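Dihydroorotase (Saccharomyces cerevisiae S288C, PDB 6L0A) catalyses the reversible, zinc-dependent interconversion of (S)-dihydroorotate and N-carbamoyl-L-aspartate, the third step of de novo pyrimidine biosynthesis. Local coordinates at residues V15-G20 and I55-T60; A21-V26 and K59-L64; A159-L164 and E184-T189. All blocks are in the same frame, centred on the assembly; numbering follows the deposited sequence.

Overall arrangement
Contacts 1 and 2 adjoin, with centres about 6 Å apart, and share Lys59 and Thr60 of helix 51-64. Contact 1 sets this helix against the active-site loop 15-20. Contact 2 sets it against helix 20-32, which follows that loop. Both are partly buried. Contact 3 joins helices 156-170 and 184-193 on the opposite side of the chain's centre, its centre about 31 Å from that of contact 1. Its touching residues are mostly buried. Contact 1 uses a tyrosine hydrogen bond and a bridging water, on the loop whose His16 and Arg18 meet zinc and malate. Contacts 2 and 3 pack leucine methyls, against a cysteine sulfur in contact 2, with no hydrogen bond between the paired segments.

Contact 1 (V15-G20 and I55-T60); sequences VHVREG and IEYKKT. With ZN (zinc ion), chain K; LMR ((2S)-2-hydroxybutanedioic acid), chain M.
Loop 15-20 passes the side of helix 51-64, and its closest backbone approach is between the CA atoms of Glu19 and Tyr57, 8.7 Å apart. Tyr57 CG stands anti to the backbone N (chi1 -165°), which carries the ring off the helix and its hydroxyl to the loop. Tyr57 OH donates a hydrogen bond to Arg18 O at 2.6 Å, slightly tilted from the carbonyl plane. The hydroxyl also accepts a bond from a water, 2.8 Å from Tyr57 OH, and this water is the acceptor for Val17 N. The loop is thus gripped at two backbone points. Both oxygen partners lie at the edge of the ring, in its plane. Val17 CG2 approaches Tyr57 OH obliquely at 3.3 Å, and Glu19 CG comes obliquely to CE1 of the ring. A phenylalanine here would probably leave Arg18 O without its donor and break the water bridge to Val17 N.

Arg18 leaves the loop on the side away from the helix, and its guanidinium reaches the malate. Arg18 NH1 gives a hydrogen bond to malate O4B at 2.7 Å (158° at the hydrogen). Arg18 NH2 gives a straighter one to malate O4A at 2.9 Å (169°). The carboxylate thus lies at the edge of the guanidinium, near its plane. O4B also sits over one face of the His16 ring, and His16 NE2 binds zinc at 2.2 Å. His14 and Asp258 bind the same ion. His14 and His16 form the His-X-His motif at the end of the first barrel strand, characteristic of the amidohydrolase superfamily.

The loop leads from strand 11-15 to helix 20-32. Val17 packs on Val26, Thr27 and Ile30 of that helix, and Tyr57 rests on Ile40 of strand 37-40.

Contact 2 (A21-V26 and K59-L64); sequences AMCELV and KTLQKL
Cys23 turns SG away from its own backbone N (chi1 -173°), out toward helix 51-64, and there the sulfur meets two leucines. Leu61 directs CG to the side of its own N (chi1 -56°), which brings the end of its side chain closer to Cys23 than its CB direction would suggest. Cys23 SG lies 3.4 Å from Leu61 CD2, a tight fit for a sulfur and a methyl group. Cys23 SG lies 3.8 Å from Leu64 CD1. The two leucines are three residues apart, close to one helical turn, so both can reach the same sulfur, Leu64 directly and Leu61 through the end of its side chain.

Leu64 CD1 also lies 3.8 Å from Cys23 O, an oxygen that takes a hydrogen bond from Thr27 OG1. Leu64 CD2 reaches the aliphatic part of Glu24, with 4.1 Å to Glu24 CG. These two side chains cross at about a right angle. The chain of Glu24 is extended beyond CG. The contact therefore runs from a buried centre at Cys23 and Leu61 to an exposed border at Glu24.

No hydrogen bond links the two segments. Their axes approach to 10.1 Å and cross at -43°, with the chains running in the same general direction. The CA atoms of Glu24 and Leu64 come to 6.7 Å. Leu61 CD2 also touches Val17 CG2 of loop 15-20, at 3.8 Å, and Leu61 packs on Phe70 of strand 69-71.

This is the pairing of two successive outer helices of a TIM barrel. Helix 20-32 follows strand 11-15 and helix 51-64 follows strand 37-40, as in repeated beta-alpha units of the amidohydrolase fold.

Contact 3 (A159-L164 and E184-T189); sequences AFLPAL and ESAIKT
Leu161 of helix 156-170 packs on Ser185, Ala186 and Thr189 of helix 184-193, joining two successive helices in the outer layer of the TIM barrel. Strand 175-178 comes between them in the chain. Its Leu178 touches Leu161 and Ala186, and His180, just beyond the strand, binds a zinc ion.

The axes of segments 159-164 and 184-189 run 20° apart in the same direction and approach to 10.2 Å. The CA atoms of Leu161 and Ala186 are 6.9 Å apart. Pro162 has no N-H to give to the turn before, Ala163 N also lacks the regular bond, and helix 156-170 is kinked at these two residues.

With CG beside the backbone N and CD1 anti to CA (chi2 178°), CD1 of Leu161 reaches furthest across and CD2 branches toward Ala186. Leu161 CD2 lies 4.2 Å from Ala186 CB. CD1 touches both Ser185 and Thr189, one turn apart. The side chains of Leu161 and Thr189 pass alongside each other in opposite directions. Ser185 OG hydrogen-bonds Glu158 of helix 156-170. Leu161 CD1 rests 3.6 Å from Ser185 O and 3.5 Å from Thr189 OG1.

Contact 1 (V15-G20 and I55-T60)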
loop_
_atom_site.group_PDB
_atom_site.type_symbol
_atom_site.label_atom_id
_atom_site.label_comp_id
_atom_site.label_asym_id
_atom_site.label_seq_id
_atom_site.Cartn_x
_atom_site.Cartn_y
_atom_site.Cartn_z
ATOM N N VAL C 15 -6.222 1.721 -22.844
ATOM C CA VAL C 15 -7.559 1.253 -22.465
ATOM C C VAL C 15 -7.554 -0.262 -22.318
ATOM O O VAL C 15 -7.024 -0.971 -23.181
ATOM C CB VAL C 15 -8.624 1.681 -23.500
ATOM C CG1 VAL C 15 -9.955 0.995 -23.226
ATOM C CG2 VAL C 15 -8.809 3.193 -23.478
ATOM N N HIS C 16 -8.169 -0.763 -21.240
ATOM C CA HIS C 16 -8.482 -2.179 -21.082
ATOM C C HIS C 16 -9.990 -2.376 -21.171
ATOM O O HIS C 16 -10.740 -1.774 -20.392
ATOM C CB HIS C 16 -7.975 -2.711 -19.731
ATOM C CG HIS C 16 -6.484 -2.671 -19.577
ATOM N ND1 HIS C 16 -5.663 -3.701 -19.986
ATOM C CD2 HIS C 16 -5.668 -1.718 -19.063
ATOM C CE1 HIS C 16 -4.403 -3.379 -19.734
ATOM N NE2 HIS C 16 -4.379 -2.180 -19.175
ATOM N N VAL C 17 -10.443 -3.232 -22.093
ATOM C CA VAL C 17 -11.861 -3.577 -22.179
ATOM C C VAL C 17 -12.123 -5.062 -21.989
ATOM O O VAL C 17 -13.281 -5.484 -22.070
ATOM C CB VAL C 17 -12.505 -3.098 -23.501
ATOM C CG1 VAL C 17 -12.560 -1.568 -23.563
ATOM C CG2 VAL C 17 -11.774 -3.687 -24.695
ATOM N N ARG C 18 -11.094 -5.869 -21.736
ATOM C CA ARG C 18 -11.272 -7.279 -21.344
ATOM C C ARG C 18 -12.001 -8.036 -22.468
ATOM O O ARG C 18 -11.850 -7.716 -23.657
ATOM C CB ARG C 18 -11.971 -7.372 -19.985
ATOM C CG ARG C 18 -11.466 -6.411 -18.913
ATOM C CD ARG C 18 -10.028 -6.705 -18.532
ATOM N NE ARG C 18 -9.688 -6.014 -17.288
ATOM C CZ ARG C 18 -8.447 -5.739 -16.901
ATOM N NH1 ARG C 18 -7.408 -6.099 -17.656
ATOM N NH2 ARG C 18 -8.250 -5.095 -15.756
ATOM N N GLU C 19 -12.781 -9.060 -22.094
ATOM C CA GLU C 19 -13.508 -9.901 -23.042
ATOM C C GLU C 19 -14.885 -10.229 -22.465
ATOM O O GLU C 19 -15.238 -9.800 -21.362
ATOM C CB GLU C 19 -12.717 -11.174 -23.365
ATOM C CG GLU C 19 -11.495 -10.949 -24.259
ATOM C CD GLU C 19 -10.954 -12.238 -24.863
ATOM O OE1 GLU C 19 -10.116 -12.908 -24.210
ATOM O OE2 GLU C 19 -11.366 -12.582 -25.995
ATOM N N GLY C 20 -15.684 -10.974 -23.235
ATOM C CA GLY C 20 -16.958 -11.480 -22.726
ATOM C C GLY C 20 -17.881 -10.407 -22.178
ATOM O O GLY C 20 -17.985 -9.298 -22.715
ATOM N N ILE C 55 -7.444 -9.140 -35.183
ATOM C CA ILE C 55 -8.461 -8.717 -36.140
ATOM C C ILE C 55 -9.853 -9.016 -35.601
ATOM O O ILE C 55 -10.740 -8.156 -35.626
ATOM C CB ILE C 55 -8.229 -9.390 -37.505
ATOM C CG1 ILE C 55 -7.010 -8.785 -38.196
ATOM C CG2 ILE C 55 -9.476 -9.231 -38.399
ATOM C CD1 ILE C 55 -6.548 -9.573 -39.408
ATOM N N GLU C 56 -10.067 -10.237 -35.092
ATOM C CA GLU C 56 -11.385 -10.584 -34.574
ATOM C C GLU C 56 -11.716 -9.799 -33.308
ATOM O O GLU C 56 -12.879 -9.443 -33.094
ATOM C CB GLU C 56 -11.481 -12.093 -34.324
ATOM C CG GLU C 56 -11.500 -12.926 -35.608
ATOM C CD GLU C 56 -12.702 -12.613 -36.510
ATOM O OE1 GLU C 56 -12.490 -12.152 -37.658
ATOM O OE2 GLU C 56 -13.853 -12.832 -36.073
ATOM N N TYR C 57 -10.713 -9.501 -32.472
ATOM C CA TYR C 57 -10.954 -8.658 -31.299
ATOM C C TYR C 57 -11.463 -7.285 -31.720
ATOM O O TYR C 57 -12.476 -6.802 -31.200
ATOM C CB TYR C 57 -9.672 -8.524 -30.470
ATOM C CG TYR C 57 -9.832 -7.983 -29.054
ATOM C CD1 TYR C 57 -10.940 -8.297 -28.267
ATOM C CD2 TYR C 57 -8.835 -7.203 -28.489
ATOM C CE1 TYR C 57 -11.049 -7.817 -26.957
ATOM C CE2 TYR C 57 -8.929 -6.727 -27.201
ATOM C CZ TYR C 57 -10.033 -7.028 -26.436
ATOM O OH TYR C 57 -10.095 -6.540 -25.157
ATOM N N LYS C 58 -10.779 -6.640 -32.673
ATOM C CA LYS C 58 -11.239 -5.326 -33.131
ATOM C C LYS C 58 -12.663 -5.398 -33.672
ATOM O O LYS C 58 -13.476 -4.496 -33.424
ATOM C CB LYS C 58 -10.298 -4.763 -34.200
ATOM C CG LYS C 58 -10.607 -3.301 -34.576
ATOM C CD LYS C 58 -9.596 -2.756 -35.587
ATOM C CE LYS C 58 -9.919 -1.315 -35.971
ATOM N NZ LYS C 58 -8.932 -0.746 -36.939
ATOM N N LYS C 59 -12.986 -6.462 -34.409
ATOM C CA LYS C 59 -14.333 -6.584 -34.955
ATOM C C LYS C 59 -15.368 -6.661 -33.840
ATOM O O LYS C 59 -16.437 -6.050 -33.930
ATOM C CB LYS C 59 -14.416 -7.809 -35.869
ATOM C CG LYS C 59 -13.708 -7.617 -37.211
ATOM C CD LYS C 59 -14.483 -8.236 -38.383
ATOM C CE LYS C 59 -15.318 -7.185 -39.128
ATOM N NZ LYS C 59 -14.568 -6.513 -40.234
ATOM N N THR C 60 -15.044 -7.379 -32.762
ATOM C CA THR C 60 -15.943 -7.464 -31.619
ATOM C C THR C 60 -16.169 -6.095 -31.006
ATOM O O THR C 60 -17.307 -5.711 -30.709
ATOM C CB THR C 60 -15.375 -8.435 -30.577
ATOM O OG1 THR C 60 -15.338 -9.750 -31.134
ATOM C CG2 THR C 60 -16.237 -8.444 -29.302
HETATM ZN ZN ZN K . -2.699 -0.894 -18.715
HETATM C C1 LMR M . -1.839 -2.494 -15.524
HETATM O O1A LMR M . -1.871 -1.607 -16.418
HETATM O O1B LMR M . -0.773 -2.610 -14.885
HETATM C C2 LMR M . -3.035 -3.424 -15.209
HETATM O O2 LMR M . -3.576 -3.312 -13.907
HETATM C C3 LMR M . -4.214 -3.051 -16.044
HETATM C C4 LMR M . -4.970 -4.360 -16.024
HETATM O O4A LMR M . -5.515 -4.823 -14.964
HETATM O O4B LMR M . -4.985 -4.931 -17.123
HETATM O O HOH W 1 -8.360 -4.824 -23.799
#

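Contact 2 (A21-V26 and K59-L64)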
loop_
_atom_site.group_PDB
_atom_site.type_symbol
_atom_site.label_atom_id
_atom_site.label_comp_id
_atom_site.label_asym_id
_atom_site.label_seq_id
_atom_site.Cartn_x
_atom_site.Cartn_y
_atom_site.Cartn_z
ATOM N N ALA C 21 -18.565 -10.743 -21.081
ATOM C CA ALA C 21 -19.561 -9.835 -20.515
ATOM C C ALA C 21 -18.932 -8.541 -20.021
ATOM O O ALA C 21 -19.536 -7.468 -20.140
ATOM C CB ALA C 21 -20.317 -10.517 -19.370
ATOM N N MET C 22 -17.732 -8.617 -19.438
ATOM C CA MET C 22 -17.074 -7.396 -18.992
ATOM C C MET C 22 -16.857 -6.451 -20.167
ATOM O O MET C 22 -17.089 -5.243 -20.051
ATOM C CB MET C 22 -15.746 -7.729 -18.308
ATOM C CG MET C 22 -14.986 -6.500 -17.821
ATOM S SD MET C 22 -15.878 -5.632 -16.523
ATOM C CE MET C 22 -15.320 -6.545 -15.059
ATOM N N CYS C 23 -16.434 -7.002 -21.307
ATOM C CA CYS C 23 -16.219 -6.205 -22.511
ATOM C C CYS C 23 -17.512 -5.560 -22.994
ATOM O O CYS C 23 -17.511 -4.409 -23.441
ATOM C CB CYS C 23 -15.626 -7.085 -23.607
ATOM S SG CYS C 23 -15.114 -6.200 -25.098
ATOM N N GLU C 24 -18.618 -6.300 -22.946
ATOM C CA GLU C 24 -19.902 -5.732 -23.342
ATOM C C GLU C 24 -20.312 -4.587 -22.430
ATOM O O GLU C 24 -20.931 -3.617 -22.885
ATOM C CB GLU C 24 -20.968 -6.828 -23.340
ATOM C CG GLU C 24 -20.625 -7.978 -24.274
ATOM C CD GLU C 24 -21.753 -8.978 -24.407
ATOM O OE1 GLU C 24 -22.799 -8.794 -23.743
ATOM O OE2 GLU C 24 -21.590 -9.948 -25.180
ATOM N N LEU C 25 -19.964 -4.671 -21.145
ATOM C CA LEU C 25 -20.285 -3.587 -20.226
ATOM C C LEU C 25 -19.433 -2.359 -20.510
ATOM O O LEU C 25 -19.945 -1.240 -20.578
ATOM C CB LEU C 25 -20.091 -4.064 -18.783
ATOM C CG LEU C 25 -20.227 -3.082 -17.619
ATOM C CD1 LEU C 25 -21.544 -2.317 -17.656
ATOM C CD2 LEU C 25 -20.091 -3.843 -16.308
ATOM N N VAL C 26 -18.133 -2.554 -20.706
ATOM C CA VAL C 26 -17.186 -1.450 -20.602
ATOM C C VAL C 26 -16.934 -0.752 -21.934
ATOM O O VAL C 26 -16.706 0.456 -21.953
ATOM C CB VAL C 26 -15.878 -1.977 -19.991
ATOM C CG1 VAL C 26 -14.748 -0.974 -20.165
ATOM C CG2 VAL C 26 -16.111 -2.287 -18.515
ATOM N N LYS C 59 -12.986 -6.462 -34.409
ATOM C CA LYS C 59 -14.333 -6.584 -34.955
ATOM C C LYS C 59 -15.368 -6.661 -33.840
ATOM O O LYS C 59 -16.437 -6.050 -33.930
ATOM C CB LYS C 59 -14.416 -7.809 -35.869
ATOM C CG LYS C 59 -13.708 -7.617 -37.211
ATOM C CD LYS C 59 -14.483 -8.236 -38.383
ATOM C CE LYS C 59 -15.318 -7.185 -39.128
ATOM N NZ LYS C 59 -14.568 -6.513 -40.234
ATOM N N THR C 60 -15.044 -7.379 -32.762
ATOM C CA THR C 60 -15.943 -7.464 -31.619
ATOM C C THR C 60 -16.169 -6.095 -31.006
ATOM O O THR C 60 -17.307 -5.711 -30.709
ATOM C CB THR C 60 -15.375 -8.435 -30.577
ATOM O OG1 THR C 60 -15.338 -9.750 -31.134
ATOM C CG2 THR C 60 -16.237 -8.444 -29.302
ATOM N N LEU C 61 -15.086 -5.337 -30.820
ATOM C CA LEU C 61 -15.202 -4.024 -30.204
ATOM C C LEU C 61 -15.989 -3.067 -31.092
ATOM O O LEU C 61 -16.817 -2.294 -30.594
ATOM C CB LEU C 61 -13.815 -3.452 -29.908
ATOM C CG LEU C 61 -12.841 -4.265 -29.052
ATOM C CD1 LEU C 61 -11.671 -3.368 -28.629
ATOM C CD2 LEU C 61 -13.549 -4.830 -27.838
ATOM N N GLN C 62 -15.743 -3.102 -32.405
ATOM C CA GLN C 62 -16.451 -2.190 -33.299
ATOM C C GLN C 62 -17.947 -2.464 -33.312
ATOM O O GLN C 62 -18.742 -1.533 -33.453
ATOM C CB GLN C 62 -15.899 -2.284 -34.723
ATOM C CG GLN C 62 -14.636 -1.483 -34.946
ATOM C CD GLN C 62 -14.866 0.023 -35.013
ATOM O OE1 GLN C 62 -15.800 0.580 -34.403
ATOM N NE2 GLN C 62 -13.993 0.697 -35.740
ATOM N N LYS C 63 -18.347 -3.730 -33.161
ATOM C CA LYS C 63 -19.767 -4.051 -33.070
ATOM C C LYS C 63 -20.388 -3.455 -31.811
ATOM O O LYS C 63 -21.509 -2.931 -31.851
ATOM C CB LYS C 63 -19.959 -5.566 -33.106
ATOM C CG LYS C 63 -21.396 -6.024 -33.295
ATOM C CD LYS C 63 -21.460 -7.543 -33.427
ATOM C CE LYS C 63 -22.746 -7.995 -34.110
ATOM N NZ LYS C 63 -23.848 -7.012 -33.908
ATOM N N LEU C 64 -19.662 -3.503 -30.688
ATOM C CA LEU C 64 -20.191 -2.988 -29.431
ATOM C C LEU C 64 -20.223 -1.468 -29.402
ATOM O O LEU C 64 -20.998 -0.886 -28.635
ATOM C CB LEU C 64 -19.356 -3.503 -28.255
ATOM C CG LEU C 64 -19.315 -5.014 -28.028
ATOM C CD1 LEU C 64 -18.205 -5.374 -27.059
ATOM C CD2 LEU C 64 -20.654 -5.460 -27.484
#

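Contact 3 (A159-L164 and E184-T189)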
loop_
_atom_site.group_PDB
_atom_site.type_symbol
_atom_site.label_atom_id
_atom_site.label_comp_id
_atom_site.label_asym_id
_atom_site.label_seq_id
_atom_site.Cartn_x
_atom_site.Cartn_y
_atom_site.Cartn_z
ATOM N N ALA C 159 13.899 2.366 -11.229
ATOM C CA ALA C 159 14.881 1.347 -11.596
ATOM C C ALA C 159 14.811 0.982 -13.078
ATOM O O ALA C 159 15.805 0.512 -13.637
ATOM C CB ALA C 159 14.683 0.092 -10.752
ATOM N N PHE C 160 13.658 1.183 -13.713
ATOM C CA PHE C 160 13.476 0.883 -15.127
ATOM C C PHE C 160 14.060 1.955 -16.043
ATOM O O PHE C 160 14.292 1.680 -17.228
ATOM C CB PHE C 160 11.978 0.731 -15.425
ATOM C CG PHE C 160 11.673 0.301 -16.831
ATOM C CD1 PHE C 160 11.598 -1.054 -17.152
ATOM C CD2 PHE C 160 11.448 1.239 -17.832
ATOM C CE1 PHE C 160 11.307 -1.462 -18.447
ATOM C CE2 PHE C 160 11.173 0.839 -19.128
ATOM C CZ PHE C 160 11.093 -0.518 -19.431
ATOM N N LEU C 161 14.276 3.168 -15.533
ATOM C CA LEU C 161 14.633 4.275 -16.416
ATOM C C LEU C 161 15.915 4.036 -17.216
ATOM O O LEU C 161 15.941 4.413 -18.400
ATOM C CB LEU C 161 14.713 5.570 -15.598
ATOM C CG LEU C 161 13.374 6.045 -15.021
ATOM C CD1 LEU C 161 13.566 7.302 -14.178
ATOM C CD2 LEU C 161 12.371 6.298 -16.138
ATOM N N PRO C 162 16.976 3.424 -16.677
ATOM C CA PRO C 162 18.115 3.072 -17.553
ATOM C C PRO C 162 17.724 2.198 -18.736
ATOM O O PRO C 162 18.250 2.392 -19.841
ATOM C CB PRO C 162 19.075 2.342 -16.604
ATOM C CG PRO C 162 18.765 2.902 -15.255
ATOM C CD PRO C 162 17.276 3.153 -15.256
ATOM N N ALA C 163 16.809 1.242 -18.536
ATOM C CA ALA C 163 16.362 0.399 -19.644
ATOM C C ALA C 163 15.687 1.230 -20.728
ATOM O O ALA C 163 15.919 1.009 -21.923
ATOM C CB ALA C 163 15.412 -0.689 -19.142
ATOM N N LEU C 164 14.840 2.184 -20.327
ATOM C CA LEU C 164 14.213 3.084 -21.291
ATOM C C LEU C 164 15.263 3.832 -22.102
ATOM O O LEU C 164 15.164 3.935 -23.333
ATOM C CB LEU C 164 13.304 4.080 -20.568
ATOM C CG LEU C 164 12.677 5.173 -21.429
ATOM C CD1 LEU C 164 11.807 4.547 -22.534
ATOM C CD2 LEU C 164 11.875 6.157 -20.576
ATOM N N GLU C 184 8.319 11.367 -9.966
ATOM C CA GLU C 184 9.055 12.552 -10.390
ATOM C C GLU C 184 10.286 12.168 -11.190
ATOM O O GLU C 184 10.637 12.847 -12.167
ATOM C CB GLU C 184 9.454 13.398 -9.179
ATOM C CG GLU C 184 10.274 14.607 -9.581
ATOM C CD GLU C 184 10.713 15.459 -8.412
ATOM O OE1 GLU C 184 11.220 14.895 -7.422
ATOM O OE2 GLU C 184 10.538 16.692 -8.488
ATOM N N SER C 185 10.957 11.083 -10.789
ATOM C CA SER C 185 12.142 10.642 -11.515
ATOM C C SER C 185 11.819 10.375 -12.975
ATOM O O SER C 185 12.584 10.759 -13.867
ATOM C CB SER C 185 12.734 9.390 -10.865
ATOM O OG SER C 185 13.340 9.714 -9.631
ATOM N N ALA C 186 10.688 9.709 -13.242
ATOM C CA ALA C 186 10.322 9.421 -14.623
ATOM C C ALA C 186 10.006 10.697 -15.388
ATOM O O ALA C 186 10.396 10.831 -16.554
ATOM C CB ALA C 186 9.133 8.465 -14.676
ATOM N N ILE C 187 9.292 11.639 -14.756
ATOM C CA ILE C 187 8.968 12.904 -15.421
ATOM C C ILE C 187 10.247 13.622 -15.843
ATOM O O ILE C 187 10.366 14.104 -16.979
ATOM C CB ILE C 187 8.101 13.793 -14.511
ATOM C CG1 ILE C 187 6.722 13.170 -14.271
ATOM C CG2 ILE C 187 7.930 15.183 -15.121
ATOM C CD1 ILE C 187 6.038 12.658 -15.541
ATOM N N LYS C 188 11.224 13.703 -14.933
ATOM C CA LYS C 188 12.496 14.346 -15.262
ATOM C C LYS C 188 13.180 13.663 -16.436
ATOM O O LYS C 188 13.775 14.327 -17.292
ATOM C CB LYS C 188 13.432 14.326 -14.057
ATOM C CG LYS C 188 13.104 15.295 -12.964
ATOM C CD LYS C 188 14.311 15.373 -12.043
ATOM C CE LYS C 188 13.963 15.983 -10.727
ATOM N NZ LYS C 188 15.168 16.001 -9.854
ATOM N N THR C 189 13.130 12.334 -16.486
ATOM C CA THR C 189 13.797 11.623 -17.571
ATOM C C THR C 189 13.105 11.874 -18.909
ATOM O O THR C 189 13.781 12.118 -19.920
ATOM C CB THR C 189 13.867 10.131 -17.251
ATOM O OG1 THR C 189 14.805 9.934 -16.189
ATOM C CG2 THR C 189 14.325 9.320 -18.477
#